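Flagellar pocket-related cytoskeletal protein (Trypanosoma brucei, PDB 6SJQ) is a cytoskeletal protein of the trypanosome flagellar pocket collar; its N-terminal ubiquitin-fold domain, described here, binds protein partners through a long structured loop. Local coordinates at residues F21-P26 against T35-T40. Numbering follows the deposited sequence. Where two conformers were deposited one is given.
Sequences FELSFP and TRSAET
L23 and F25, on the edge strand of the ubiquitin fold, meet S37 and A38 on the helix that packs across its sheet. This is the packing of the helix on the first beta-hairpin of the ubiquitin (beta-grasp) fold in the N-terminal BILBO1 domain: helix 31-49 follows strand 17-25 after a short connection and runs back across it, segments 21-25 and 35-40 lying at 140° to each other. The axes of the two short segments stay 9.9 Å apart at closest approach, and the nearest CA atoms, those of L23 and S37, are separated by 7.6 Å, so side chains must bridge the gap.

One branch of L23 does most of this. With CG anti to its own carbonyl carbon (chi1 -60°), the leucine sends CD1 to within 3.6 Å of S37 OG, while the same methyl lies 4.3 Å from A38 CB in a looser apolar contact. F25 contributes the edge of its ring rather than a face: CE2 lies 3.8 Å from S37 CB, and that methylene sits near the ring plane, off the CE2-CZ side.

No direct hydrogen bond joins the segments. In the conformer given, chi1 of S37 is near 180° (-175°), which turns OG toward the strand and places it 2.7 Å from the oxygen of water 1, which donates a hydrogen bond of 3.0 Å to S24 O. This bridge depends on that rotamer, because the serine has a second conformer.

Beyond the contact, L23 and F25 pair through their backbones with V8 and F6 of strand 6-14, whose V10 touches both L23 and A38 from the sheet. F25 also rests on E33 and L34 in the helix's first turns, and F21 packs farther along it on A41 and E45.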
loop_
_atom_site.group_PDB
_atom_site.type_symbol
_atom_site.label_atom_id
_atom_site.label_comp_id
_atom_site.label_asym_id
_atom_site.label_seq_id
_atom_site.Cartn_x
_atom_site.Cartn_y
_atom_site.Cartn_z
ATOM N N PHE A 21 -3.367 1.806 -4.748
ATOM C CA PHE A 21 -4.638 2.293 -4.219
ATOM C C PHE A 21 -4.602 3.751 -3.771
ATOM O O PHE A 21 -3.639 4.213 -3.124
ATOM C CB PHE A 21 -5.081 1.428 -3.027
ATOM C CG PHE A 21 -5.441 0.017 -3.396
ATOM C CD1 PHE A 21 -6.172 -0.251 -4.546
ATOM C CD2 PHE A 21 -5.066 -1.046 -2.578
ATOM C CE1 PHE A 21 -6.514 -1.550 -4.878
ATOM C CE2 PHE A 21 -5.394 -2.347 -2.904
ATOM C CZ PHE A 21 -6.137 -2.600 -4.055
ATOM N N GLU A 22 -5.668 4.477 -4.106
ATOM C CA GLU A 22 -5.864 5.836 -3.594
ATOM C C GLU A 22 -6.555 5.743 -2.242
ATOM O O GLU A 22 -7.696 5.271 -2.160
ATOM C CB GLU A 22 -6.751 6.598 -4.580
ATOM C CG GLU A 22 -6.870 8.073 -4.328
ATOM C CD GLU A 22 -7.755 8.718 -5.378
ATOM O OE1 GLU A 22 -7.268 8.946 -6.507
ATOM O OE2 GLU A 22 -8.943 8.954 -5.081
ATOM N N LEU A 23 -5.875 6.150 -1.168
ATOM C CA LEU A 23 -6.482 6.123 0.164
ATOM C C LEU A 23 -6.829 7.550 0.538
ATOM O O LEU A 23 -6.056 8.474 0.261
ATOM C CB LEU A 23 -5.505 5.518 1.181
ATOM C CG LEU A 23 -5.042 4.081 0.906
ATOM C CD1 LEU A 23 -4.269 3.569 2.119
ATOM C CD2 LEU A 23 -6.241 3.169 0.635
ATOM N N SER A 24 -8.004 7.754 1.126
ATOM C CA SER A 24 -8.487 9.091 1.480
ATOM C C SER A 24 -8.539 9.265 2.998
ATOM O O SER A 24 -8.938 8.344 3.721
ATOM C CB SER A 24 -9.892 9.334 0.905
ATOM O OG SER A 24 -9.892 9.326 -0.513
ATOM N N PHE A 25 -8.131 10.436 3.484
ATOM C CA PHE A 25 -8.192 10.739 4.910
ATOM C C PHE A 25 -8.725 12.161 5.099
ATOM O O PHE A 25 -8.601 12.992 4.198
ATOM C CB PHE A 25 -6.807 10.631 5.552
ATOM C CG PHE A 25 -6.117 9.314 5.309
ATOM C CD1 PHE A 25 -5.351 9.116 4.163
ATOM C CD2 PHE A 25 -6.272 8.265 6.204
ATOM C CE1 PHE A 25 -4.727 7.892 3.917
ATOM C CE2 PHE A 25 -5.642 7.032 5.981
ATOM C CZ PHE A 25 -4.865 6.845 4.833
ATOM N N PRO A 26 -9.319 12.456 6.265
ATOM C CA PRO A 26 -9.797 13.828 6.521
ATOM C C PRO A 26 -8.686 14.887 6.539
ATOM O O PRO A 26 -8.941 16.048 6.227
ATOM C CB PRO A 26 -10.427 13.729 7.917
ATOM C CG PRO A 26 -10.829 12.295 8.045
ATOM C CD PRO A 26 -9.755 11.515 7.316
ATOM N N THR A 35 -0.749 3.197 8.095
ATOM C CA THR A 35 -0.343 1.797 8.041
ATOM C C THR A 35 -1.555 0.880 8.215
ATOM O O THR A 35 -1.712 -0.119 7.487
ATOM C CB THR A 35 0.708 1.467 9.114
ATOM O OG1 THR A 35 1.878 2.247 8.887
ATOM C CG2 THR A 35 1.105 -0.003 9.023
ATOM N N ARG A 36 -2.429 1.228 9.162
ATOM C CA ARG A 36 -3.632 0.439 9.403
ATOM C C ARG A 36 -4.551 0.459 8.179
ATOM O O ARG A 36 -5.109 -0.585 7.792
ATOM C CB ARG A 36 -4.387 0.939 10.634
ATOM C CG ARG A 36 -5.574 0.044 10.979
ATOM C CD ARG A 36 -6.507 0.674 12.004
ATOM N NE ARG A 36 -7.795 1.032 11.411
ATOM C CZ ARG A 36 -8.883 1.333 12.112
ATOM N NH1 ARG A 36 -8.845 1.320 13.439
ATOM N NH2 ARG A 36 -10.012 1.647 11.490
ATOM N N SER A 37 -4.696 1.636 7.567
ATOM C CA SER A 37 -5.524 1.791 6.370
ATOM C C SER A 37 -4.961 0.971 5.211
ATOM O O SER A 37 -5.693 0.270 4.514
ATOM C CB SER A 37 -5.616 3.261 5.966
ATOM O OG SER A 37 -6.506 3.420 4.872
ATOM N N ALA A 38 -3.647 1.053 5.013
ATOM C CA ALA A 38 -2.979 0.296 3.954
ATOM C C ALA A 38 -3.052 -1.218 4.165
ATOM O O ALA A 38 -3.333 -1.956 3.234
ATOM C CB ALA A 38 -1.533 0.734 3.826
ATOM N N GLU A 39 -2.808 -1.681 5.384
ATOM C CA GLU A 39 -2.889 -3.122 5.650
ATOM C C GLU A 39 -4.299 -3.664 5.438
ATOM O O GLU A 39 -4.484 -4.779 4.933
ATOM C CB GLU A 39 -2.360 -3.462 7.062
ATOM C CG GLU A 39 -0.861 -3.327 7.177
ATOM C CD GLU A 39 -0.339 -3.704 8.548
ATOM O OE1 GLU A 39 -1.121 -3.699 9.522
ATOM O OE2 GLU A 39 0.871 -3.994 8.653
ATOM N N THR A 40 -5.301 -2.875 5.798
ATOM C CA THR A 40 -6.674 -3.279 5.577
ATOM C C THR A 40 -6.940 -3.393 4.073
ATOM O O THR A 40 -7.468 -4.413 3.612
ATOM C CB THR A 40 -7.662 -2.284 6.203
ATOM O OG1 THR A 40 -7.534 -2.354 7.631
ATOM C CG2 THR A 40 -9.102 -2.625 5.797
HETATM O O HOH W 1 -8.207 5.515 4.434
#